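Local structure of MATE family efflux transporter (6IDP) at residues I303-I306 with R307-V310; T340-T343 with E344-Q347; D178-I182 with F183-L187. The protein probably exports drugs and other compounds across the Vibrio cholerae membrane as a MATE-family multidrug transporter whose conformational change depends on protons. All coordinates share one frame; numbering follows the deposited sequence.

Contact 1 (I303-I306 with R307-V310). With OLC ((2R)-2,3-dihydroxypropyl (9Z)-octadec-9-enoate), chain H.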
ATOM      1  N   ILE A 303      18.948  19.001  -5.965  1.00 31.04           N
ATOM      2  CA  ILE A 303      19.490  17.649  -6.070  1.00 32.16           C
ATOM      3  C   ILE A 303      20.297  17.230  -4.836  1.00 36.15           C
ATOM      4  O   ILE A 303      20.252  16.066  -4.431  1.00 32.84           O
ATOM      5  CB  ILE A 303      20.366  17.502  -7.335  1.00 33.46           C
ATOM      6  CG1 ILE A 303      19.597  17.983  -8.572  1.00 25.53           C
ATOM      7  CG2 ILE A 303      20.817  16.056  -7.518  1.00 29.54           C
ATOM      8  CD1 ILE A 303      18.229  17.332  -8.738  1.00 24.39           C
ATOM      9  N   THR A 304      21.025  18.170  -4.238  1.00 35.67           N
ATOM     10  CA  THR A 304      21.754  17.888  -3.004  1.00 30.17           C
ATOM     11  C   THR A 304      20.797  17.436  -1.908  1.00 33.78           C
ATOM     12  O   THR A 304      21.047  16.444  -1.216  1.00 32.11           O
ATOM     13  CB  THR A 304      22.532  19.114  -2.496  1.00 35.88           C
ATOM     14  OG1 THR A 304      23.492  19.518  -3.478  1.00 37.28           O
ATOM     15  CG2 THR A 304      23.255  18.788  -1.191  1.00 31.80           C
ATOM     16  N   HIS A 305      19.698  18.170  -1.767  1.00 27.79           N
ATOM     17  CA  HIS A 305      18.696  17.882  -0.750  1.00 32.63           C
ATOM     18  C   HIS A 305      18.012  16.535  -0.974  1.00 29.96           C
ATOM     19  O   HIS A 305      17.638  15.864  -0.014  1.00 30.83           O
ATOM     20  CB  HIS A 305      17.653  18.999  -0.706  1.00 34.32           C
ATOM     21  CG  HIS A 305      18.177  20.290  -0.164  1.00 34.43           C
ATOM     22  ND1 HIS A 305      17.560  21.501  -0.399  1.00 37.86           N
ATOM     23  CD2 HIS A 305      19.256  20.563   0.608  1.00 32.00           C
ATOM     24  CE1 HIS A 305      18.239  22.461   0.199  1.00 34.26           C
ATOM     25  NE2 HIS A 305      19.273  21.920   0.817  1.00 38.84           N
ATOM     26  N   ILE A 306      17.845  16.146  -2.235  1.00 28.56           N
ATOM     27  CA  ILE A 306      17.288  14.835  -2.550  1.00 29.41           C
ATOM     28  C   ILE A 306      18.176  13.737  -1.969  1.00 34.33           C
ATOM     29  O   ILE A 306      17.704  12.870  -1.234  1.00 32.82           O
ATOM     30  CB  ILE A 306      17.132  14.616  -4.072  1.00 24.90           C
ATOM     31  CG1 ILE A 306      15.987  15.463  -4.625  1.00 26.80           C
ATOM     32  CG2 ILE A 306      16.878  13.146  -4.376  1.00 25.60           C
ATOM     33  CD1 ILE A 306      15.782  15.324  -6.124  1.00 22.88           C
ATOM     34  N   ARG A 307      19.467  13.792  -2.286  1.00 35.92           N
ATOM     35  CA  ARG A 307      20.415  12.798  -1.799  1.00 36.09           C
ATOM     36  C   ARG A 307      20.469  12.782  -0.272  1.00 34.23           C
ATOM     37  O   ARG A 307      20.473  11.711   0.340  1.00 27.30           O
ATOM     38  CB  ARG A 307      21.804  13.053  -2.385  1.00 35.93           C
ATOM     39  CG  ARG A 307      21.887  12.778  -3.877  1.00 33.97           C
ATOM     40  CD  ARG A 307      23.025  11.831  -4.197  1.00 39.17           C
ATOM     41  NE  ARG A 307      24.305  12.523  -4.238  1.00 48.17           N
ATOM     42  CZ  ARG A 307      25.481  11.931  -4.062  1.00 48.24           C
ATOM     43  NH1 ARG A 307      25.543  10.631  -3.820  1.00 47.07           N
ATOM     44  NH2 ARG A 307      26.596  12.645  -4.122  1.00 46.16           N
ATOM     45  N   GLN A 308      20.485  13.962   0.339  1.00 27.31           N
ATOM     46  CA  GLN A 308      20.502  14.068   1.796  1.00 28.07           C
ATOM     47  C   GLN A 308      19.241  13.469   2.435  1.00 28.18           C
ATOM     48  O   GLN A 308      19.333  12.672   3.367  1.00 29.95           O
ATOM     49  CB  GLN A 308      20.670  15.533   2.223  1.00 29.28           C
ATOM     50  CG  GLN A 308      22.026  16.123   1.849  1.00 30.67           C
ATOM     51  CD  GLN A 308      22.238  17.532   2.378  1.00 36.23           C
ATOM     52  OE1 GLN A 308      21.311  18.343   2.429  1.00 36.87           O
ATOM     53  NE2 GLN A 308      23.471  17.833   2.766  1.00 41.57           N
ATOM     54  N   LEU A 309      18.072  13.845   1.926  1.00 28.17           N
ATOM     55  CA  LEU A 309      16.802  13.384   2.488  1.00 25.50           C
ATOM     56  C   LEU A 309      16.635  11.867   2.386  1.00 32.38           C
ATOM     57  O   LEU A 309      16.107  11.229   3.301  1.00 30.37           O
ATOM     58  CB  LEU A 309      15.628  14.082   1.796  1.00 25.26           C
ATOM     59  CG  LEU A 309      14.222  13.738   2.292  1.00 36.29           C
ATOM     60  CD1 LEU A 309      14.067  14.060   3.773  1.00 32.94           C
ATOM     61  CD2 LEU A 309      13.173  14.470   1.467  1.00 32.06           C
ATOM     62  N   VAL A 310      17.085  11.291   1.275  1.00 29.07           N
ATOM     63  CA  VAL A 310      16.989   9.850   1.080  1.00 29.22           C
ATOM     64  C   VAL A 310      17.883   9.110   2.074  1.00 32.02           C
ATOM     65  O   VAL A 310      17.477   8.102   2.659  1.00 32.97           O
ATOM     66  CB  VAL A 310      17.357   9.449  -0.366  1.00 28.83           C
ATOM     67  CG1 VAL A 310      17.543   7.939  -0.483  1.00 29.05           C
ATOM     68  CG2 VAL A 310      16.282   9.927  -1.333  1.00 23.13           C
TER
HETATM   69  C18 OLC H 507      27.193   7.064  -6.532  1.00 38.28           C
HETATM   70  C10 OLC H 507      24.625  15.281  -6.865  1.00 34.64           C
HETATM   71  C9  OLC H 507      24.570  16.023  -5.737  1.00 37.56           C
HETATM   72  C17 OLC H 507      25.768   7.465  -6.855  1.00 41.66           C
HETATM   73  C11 OLC H 507      25.706  14.241  -7.064  1.00 39.95           C
HETATM   74  C8  OLC H 507      25.579  15.845  -4.624  1.00 38.92           C
HETATM   75  C16 OLC H 507      25.625   8.977  -6.865  1.00 36.64           C
HETATM   76  C12 OLC H 507      25.276  13.221  -8.099  1.00 39.61           C
HETATM   77  C7  OLC H 507      24.889  15.962  -3.281  1.00 36.91           C
HETATM   78  C15 OLC H 507      26.020   9.532  -8.219  1.00 42.42           C
HETATM   79  C13 OLC H 507      25.392  11.831  -7.505  1.00 43.98           C
HETATM   80  C6  OLC H 507      25.664  15.193  -2.231  1.00 43.80           C
HETATM   81  C14 OLC H 507      25.198  10.763  -8.562  1.00 42.80           C
HETATM   82  C5  OLC H 507      24.737  14.782  -1.107  1.00 43.90           C
HETATM   83  C4  OLC H 507      25.334  13.620  -0.343  1.00 42.60           C
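Ile303 to Val310 make up the first turns of helix 303-330, whose flank carries a bound monoolein chain. Four i+4 backbone bonds, from Arg307 N to Ile303 O up to Val310 N to Ile306 O, hold the turns; the shortest is Leu309 N to His305 O at 2.8 Å. Arg307 meets the lipid most closely. Its chain bends at chi2 (-127°) and again at chi3, which sets the guanidinium in the bend of the acyl tail: C13 of the lipid stands over the centre of one face, 3.4 Å from Arg307 CZ, while C8 lies in its plane at the edge. Arg307 NH2 comes within 3.3 Å of lipid C6, an apolar neighbour. Ile303 CG2 lies 3.9 Å from lipid C10. One turn apart, Thr304 and Gln308 run alongside each other, with CG2 of Thr304 3.9 Å from Gln308 CD. Gln308 OE1 is at the edge of the His305 imidazole, in its plane and 3.5 Å from His305 CD2. Leu309 and Ile306 pack on Met297 of helix 281-299, and Arg307 also touches Leu433 of helix 379-435. Lipid along part of the surface and neighbouring helices along the rest are what a membrane-embedded helix of a MATE transporter would be expected to have.

Contact 2 (T340-T343 with E344-Q347)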
ATOM      1  N   THR A 340      -1.544 -16.332  19.856  1.00 34.46           N
ATOM      2  CA  THR A 340      -2.328 -17.554  19.670  1.00 36.21           C
ATOM      3  C   THR A 340      -2.212 -18.496  20.863  1.00 35.45           C
ATOM      4  O   THR A 340      -1.189 -18.524  21.549  1.00 37.45           O
ATOM      5  CB  THR A 340      -1.907 -18.312  18.392  1.00 37.63           C
ATOM      6  OG1 THR A 340      -2.696 -19.500  18.255  1.00 43.25           O
ATOM      7  CG2 THR A 340      -0.432 -18.687  18.446  1.00 32.83           C
ATOM      8  N   SER A 341      -3.266 -19.270  21.103  1.00 40.51           N
ATOM      9  CA  SER A 341      -3.290 -20.204  22.223  1.00 41.03           C
ATOM     10  C   SER A 341      -2.958 -21.633  21.790  1.00 39.05           C
ATOM     11  O   SER A 341      -2.817 -22.523  22.630  1.00 38.66           O
ATOM     12  CB  SER A 341      -4.652 -20.161  22.918  1.00 45.45           C
ATOM     13  OG  SER A 341      -5.703 -20.423  22.006  1.00 58.45           O
ATOM     14  N   GLU A 342      -2.836 -21.850  20.484  1.00 38.09           N
ATOM     15  CA  GLU A 342      -2.383 -23.139  19.965  1.00 41.31           C
ATOM     16  C   GLU A 342      -0.862 -23.236  20.044  1.00 32.39           C
ATOM     17  O   GLU A 342      -0.145 -22.496  19.362  1.00 35.96           O
ATOM     18  CB  GLU A 342      -2.844 -23.345  18.521  1.00 51.30           C
ATOM     19  CG  GLU A 342      -4.338 -23.194  18.305  1.00 71.52           C
ATOM     20  CD  GLU A 342      -4.746 -23.540  16.886  1.00 86.57           C
ATOM     21  OE1 GLU A 342      -4.365 -24.629  16.410  1.00 95.35           O
ATOM     22  OE2 GLU A 342      -5.438 -22.720  16.244  1.00 87.86           O
ATOM     23  N   THR A 343      -0.378 -24.154  20.875  1.00 30.75           N
ATOM     24  CA  THR A 343       1.048 -24.288  21.161  1.00 33.82           C
ATOM     25  C   THR A 343       1.883 -24.601  19.922  1.00 37.83           C
ATOM     26  O   THR A 343       2.968 -24.044  19.739  1.00 38.20           O
ATOM     27  CB  THR A 343       1.292 -25.385  22.211  1.00 32.65           C
ATOM     28  OG1 THR A 343       0.461 -25.141  23.351  1.00 33.86           O
ATOM     29  CG2 THR A 343       2.754 -25.400  22.648  1.00 27.70           C
ATOM     30  N   GLU A 344       1.374 -25.495  19.079  1.00 30.21           N
ATOM     31  CA  GLU A 344       2.060 -25.867  17.851  1.00 35.71           C
ATOM     32  C   GLU A 344       2.274 -24.642  16.962  1.00 37.93           C
ATOM     33  O   GLU A 344       3.329 -24.484  16.350  1.00 37.52           O
ATOM     34  CB  GLU A 344       1.273 -26.938  17.097  1.00 36.95           C
ATOM     35  CG  GLU A 344       2.012 -27.536  15.910  1.00 49.70           C
ATOM     36  CD  GLU A 344       1.178 -28.554  15.152  1.00 56.69           C
ATOM     37  OE1 GLU A 344       0.031 -28.819  15.572  1.00 62.62           O
ATOM     38  OE2 GLU A 344       1.668 -29.086  14.134  1.00 55.71           O
ATOM     39  N   VAL A 345       1.270 -23.772  16.905  1.00 35.35           N
ATOM     40  CA  VAL A 345       1.373 -22.560  16.109  1.00 34.06           C
ATOM     41  C   VAL A 345       2.321 -21.557  16.762  1.00 33.38           C
ATOM     42  O   VAL A 345       3.158 -20.956  16.088  1.00 26.25           O
ATOM     43  CB  VAL A 345      -0.003 -21.900  15.898  1.00 38.41           C
ATOM     44  CG1 VAL A 345       0.132 -20.679  14.997  1.00 34.83           C
ATOM     45  CG2 VAL A 345      -0.985 -22.896  15.302  1.00 35.36           C
ATOM     46  N   SER A 346       2.194 -21.391  18.076  1.00 29.87           N
ATOM     47  CA  SER A 346       2.994 -20.406  18.798  1.00 31.57           C
ATOM     48  C   SER A 346       4.478 -20.773  18.821  1.00 31.64           C
ATOM     49  O   SER A 346       5.335 -19.892  18.866  1.00 34.70           O
ATOM     50  CB  SER A 346       2.473 -20.231  20.228  1.00 30.38           C
ATOM     51  OG  SER A 346       2.667 -21.404  20.998  1.00 36.80           O
ATOM     52  N   GLN A 347       4.781 -22.067  18.788  1.00 25.31           N
ATOM     53  CA  GLN A 347       6.170 -22.515  18.755  1.00 25.43           C
ATOM     54  C   GLN A 347       6.841 -22.150  17.430  1.00 29.95           C
ATOM     55  O   GLN A 347       7.998 -21.730  17.402  1.00 29.01           O
ATOM     56  CB  GLN A 347       6.262 -24.023  18.991  1.00 25.19           C
ATOM     57  CG  GLN A 347       6.102 -24.444  20.446  1.00 28.49           C
ATOM     58  CD  GLN A 347       6.366 -25.924  20.649  1.00 33.18           C
ATOM     59  OE1 GLN A 347       6.758 -26.627  19.717  1.00 35.27           O
ATOM     60  NE2 GLN A 347       6.157 -26.404  21.869  1.00 32.01           N
TER
HETATM   61  O   HOH W   1       0.449 -20.647  23.006  1.00 45.03           O
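The carbonyl of Glu342, the N-cap residue of helix 343-355, takes the amide of Ser346 as its i+4 donor, Ser346 N to Glu342 O being 2.9 Å with 159° at the hydrogen. One residue on, Thr343 O accepts twice. Gln347 N reaches it along the helix at 2.8 Å, and Ser346 OG adds a second bond at 2.9 Å. Both donors approach from the same face of the carbonyl plane, but the hydroxyl stands much more to the side, with a C=O...OG angle of 105°. The first torsion of Ser346 (67°) puts OG between its backbone N and carbonyl carbon, folding the hydroxyl back toward the preceding turn. A water then donates to this OG and to Thr340 O, joining the new helix to the chain that leads into it. That lead-in is an ST turn: Thr340, the residue at which the chain leaves helix 332-339, receives Glu342 N on its OG1 at 3.2 Å. With OG1 of Thr340 anti to its own N, the methyl CG2 is left to face the helix, where it meets Ser346 CB at 3.7 Å and, a little farther off, Val345 CG1. The other branch of Val345, CG2, lies against Glu342 CB at 3.7 Å, and the carboxylate end of that chain, through OE1, comes only slightly farther from the same methyl. Two acidic side chains, Glu342 and Glu344, flank this N-terminal end with their OE1 atoms 6.1 Å apart; the positive end of the helix dipole probably favours both carboxylates there, partly offsetting the cost of two like charges. The methyl CG2 of Thr343 touches the amide NE2 of Gln347. Val345 packs on Ala264 and Ala268 of helix 263-279, while Thr340 reaches Leu271 of the same helix.

Contact 3 (D178-I182 with F183-L187)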
ATOM      1  N   ASP A 178     -20.707   0.759  11.329  1.00 56.49           N
ATOM      2  CA  ASP A 178     -20.612  -0.665  11.012  1.00 61.95           C
ATOM      3  C   ASP A 178     -21.672  -1.522  11.722  1.00 66.97           C
ATOM      4  O   ASP A 178     -22.459  -2.187  11.051  1.00 63.88           O
ATOM      5  CB  ASP A 178     -19.203  -1.188  11.333  1.00 68.17           C
ATOM      6  CG  ASP A 178     -18.489  -1.736  10.112  1.00 68.73           C
ATOM      7  OD1 ASP A 178     -18.965  -1.497   8.982  1.00 66.83           O
ATOM      8  OD2 ASP A 178     -17.445  -2.401  10.282  1.00 74.05           O
ATOM      9  N   PRO A 179     -21.720  -1.507  13.071  1.00 67.98           N
ATOM     10  CA  PRO A 179     -22.701  -2.421  13.672  1.00 71.84           C
ATOM     11  C   PRO A 179     -24.149  -1.980  13.461  1.00 69.16           C
ATOM     12  O   PRO A 179     -25.056  -2.809  13.535  1.00 72.67           O
ATOM     13  CB  PRO A 179     -22.336  -2.391  15.156  1.00 68.98           C
ATOM     14  CG  PRO A 179     -21.780  -1.033  15.364  1.00 66.74           C
ATOM     15  CD  PRO A 179     -21.033  -0.699  14.098  1.00 64.97           C
ATOM     16  N   ILE A 180     -24.358  -0.692  13.202  1.00 63.76           N
ATOM     17  CA  ILE A 180     -25.701  -0.158  13.003  1.00 64.67           C
ATOM     18  C   ILE A 180     -26.327  -0.677  11.710  1.00 61.78           C
ATOM     19  O   ILE A 180     -27.496  -1.060  11.684  1.00 62.30           O
ATOM     20  CB  ILE A 180     -25.692   1.386  12.983  1.00 66.76           C
ATOM     21  CG1 ILE A 180     -25.186   1.931  14.320  1.00 70.10           C
ATOM     22  CG2 ILE A 180     -27.080   1.930  12.678  1.00 64.07           C
ATOM     23  CD1 ILE A 180     -25.185   3.441  14.403  1.00 70.69           C
ATOM     24  N   PHE A 181     -25.547  -0.696  10.635  1.00 59.54           N
ATOM     25  CA  PHE A 181     -26.054  -1.167   9.352  1.00 56.33           C
ATOM     26  C   PHE A 181     -26.026  -2.689   9.253  1.00 62.36           C
ATOM     27  O   PHE A 181     -26.944  -3.294   8.701  1.00 62.24           O
ATOM     28  CB  PHE A 181     -25.263  -0.546   8.200  1.00 49.26           C
ATOM     29  CG  PHE A 181     -25.683   0.857   7.868  1.00 48.12           C
ATOM     30  CD1 PHE A 181     -26.719   1.088   6.979  1.00 53.51           C
ATOM     31  CD2 PHE A 181     -25.050   1.943   8.449  1.00 46.84           C
ATOM     32  CE1 PHE A 181     -27.113   2.379   6.672  1.00 54.17           C
ATOM     33  CE2 PHE A 181     -25.439   3.235   8.147  1.00 49.78           C
ATOM     34  CZ  PHE A 181     -26.473   3.453   7.258  1.00 51.57           C
ATOM     35  N   ILE A 182     -24.979  -3.304   9.793  1.00 63.30           N
ATOM     36  CA  ILE A 182     -24.840  -4.756   9.747  1.00 67.71           C
ATOM     37  C   ILE A 182     -25.889  -5.466  10.607  1.00 70.16           C
ATOM     38  O   ILE A 182     -26.522  -6.421  10.158  1.00 73.85           O
ATOM     39  CB  ILE A 182     -23.432  -5.196  10.199  1.00 69.97           C
ATOM     40  CG1 ILE A 182     -22.381  -4.716   9.198  1.00 64.88           C
ATOM     41  CG2 ILE A 182     -23.360  -6.708  10.343  1.00 71.05           C
ATOM     42  CD1 ILE A 182     -20.952  -4.895   9.671  1.00 66.83           C
ATOM     43  N   PHE A 183     -26.087  -4.986  11.832  1.00 72.28           N
ATOM     44  CA  PHE A 183     -26.946  -5.677  12.791  1.00 77.46           C
ATOM     45  C   PHE A 183     -28.281  -4.981  13.044  1.00 77.18           C
ATOM     46  O   PHE A 183     -29.340  -5.584  12.868  1.00 78.54           O
ATOM     47  CB  PHE A 183     -26.202  -5.851  14.116  1.00 80.21           C
ATOM     48  CG  PHE A 183     -24.951  -6.668  14.000  1.00 85.83           C
ATOM     49  CD1 PHE A 183     -24.967  -7.896  13.359  1.00 92.61           C
ATOM     50  CD2 PHE A 183     -23.756  -6.203  14.517  1.00 83.58           C
ATOM     51  CE1 PHE A 183     -23.814  -8.652  13.248  1.00 93.04           C
ATOM     52  CE2 PHE A 183     -22.600  -6.952  14.408  1.00 86.44           C
ATOM     53  CZ  PHE A 183     -22.629  -8.177  13.772  1.00 90.91           C
ATOM     54  N   THR A 184     -28.226  -3.722  13.468  1.00 75.04           N
ATOM     55  CA  THR A 184     -29.425  -2.968  13.830  1.00 77.69           C
ATOM     56  C   THR A 184     -30.396  -2.867  12.651  1.00 81.71           C
ATOM     57  O   THR A 184     -31.616  -2.887  12.833  1.00 83.68           O
ATOM     58  CB  THR A 184     -29.061  -1.553  14.337  1.00 77.05           C
ATOM     59  OG1 THR A 184     -28.175  -1.659  15.458  1.00 81.55           O
ATOM     60  CG2 THR A 184     -30.304  -0.781  14.754  1.00 80.32           C
ATOM     61  N   PHE A 185     -29.848  -2.778  11.443  1.00 77.97           N
ATOM     62  CA  PHE A 185     -30.659  -2.761  10.230  1.00 73.81           C
ATOM     63  C   PHE A 185     -30.637  -4.121   9.531  1.00 81.69           C
ATOM     64  O   PHE A 185     -31.284  -4.304   8.499  1.00 78.35           O
ATOM     65  CB  PHE A 185     -30.173  -1.667   9.277  1.00 67.22           C
ATOM     66  CG  PHE A 185     -30.421  -0.272   9.779  1.00 64.00           C
ATOM     67  CD1 PHE A 185     -31.489  -0.003  10.616  1.00 67.85           C
ATOM     68  CD2 PHE A 185     -29.583   0.769   9.415  1.00 60.92           C
ATOM     69  CE1 PHE A 185     -31.718   1.278  11.080  1.00 63.84           C
ATOM     70  CE2 PHE A 185     -29.807   2.052   9.877  1.00 51.84           C
ATOM     71  CZ  PHE A 185     -30.876   2.305  10.710  1.00 56.93           C
ATOM     72  N   ASP A 186     -29.881  -5.060  10.099  1.00 94.92           N
ATOM     73  CA  ASP A 186     -29.828  -6.448   9.628  1.00102.99           C
ATOM     74  C   ASP A 186     -29.437  -6.565   8.153  1.00 94.74           C
ATOM     75  O   ASP A 186     -29.778  -7.539   7.483  1.00100.50           O
ATOM     76  CB  ASP A 186     -31.176  -7.143   9.873  1.00117.20           C
ATOM     77  CG  ASP A 186     -31.081  -8.658   9.788  1.00127.08           C
ATOM     78  OD1 ASP A 186     -29.999  -9.205  10.092  1.00130.14           O
ATOM     79  OD2 ASP A 186     -32.084  -9.300   9.412  1.00131.24           O
ATOM     80  N   LEU A 187     -28.715  -5.571   7.650  1.00 79.05           N
ATOM     81  CA  LEU A 187     -28.259  -5.597   6.268  1.00 75.29           C
ATOM     82  C   LEU A 187     -27.104  -6.580   6.125  1.00 80.96           C
ATOM     83  O   LEU A 187     -26.816  -7.071   5.031  1.00 81.84           O
ATOM     84  CB  LEU A 187     -27.848  -4.195   5.812  1.00 63.43           C
ATOM     85  CG  LEU A 187     -28.963  -3.162   5.995  1.00 60.53           C
ATOM     86  CD1 LEU A 187     -28.513  -1.765   5.596  1.00 55.81           C
ATOM     87  CD2 LEU A 187     -30.195  -3.580   5.205  1.00 63.14           C
TER
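Phe181 takes the edge of the Phe185 ring on one face and the methyl CD1 of Leu187 at its rim. The two phenyl groups form a T-shaped pair, with planes at 77° and centroids 5.4 Å apart; Phe185 CE2 rests above the Phe181 plane, offset toward the rim, and Phe181 CD1 in turn lies in the plane of Phe185 at its edge. Leu187 CD1 approaches Phe181 CD1 to 3.6 Å, close to the plane of that ring. A second aromatic is covered by its predecessor in the chain: CG2 of Ile182 sits over a face of Phe183, 3.6 Å from the centroid, as a CH-pi contact. The first torsion of Ile182 (-66°) turns CG1 away from its carbonyl carbon and leaves the methyl CG2 beside that carbon, next to the start of Phe183. Ile180 CG2 packs alongside Phe185 CE2 at 3.9 Å.

The backbone widens as the helix ends. Pro179 O accepts from Phe183 N (2.9 Å), which stands above the carbonyl plane, and from Thr184 N (3.3 Å), which lies in it, the mark of a pi-type turn. Phe185 N then bonds to Ile180 O, five residues back, and Leu187 N to Phe181 O, six back. Between Phe185 and Leu187, Asp186 turns with positive phi (56°), and its CA comes to 3.3 Å from Ile182 O in a CA-H...O contact. The rings gather where helix 161-184 ends and the chain turns into helix 189-213. Phe181 and Leu187 both pack on Ile194 of that next helix, while Pro179 and Ile182 lie against Phe38 of helix 5-39, on which Asp178 also comes close to Asp35.

Overall arrangement
All three contacts are local, and none touches another. Contact 1 starts helix 303-330 and contact 2 lies at the start of helix 343-355, both in the same MatE family domain, yet their centres are 46 Å apart. Contact 3 ends helix 161-184, beyond the centre of the chain from contact 1, with 50 Å between their centres. Contacts 2 and 3 come nearest, with closest atoms about 22 Å apart. Contact 1 has a lipid chain lying against it. In contact 2 the side chain of Gln347 is about 9 Å from a bound monoolein. In contact 3 the side chain of Ile182 is about 12 Å from a bound monoolein. Helix 5-39 borders contacts 1 and 3, at different places along its length.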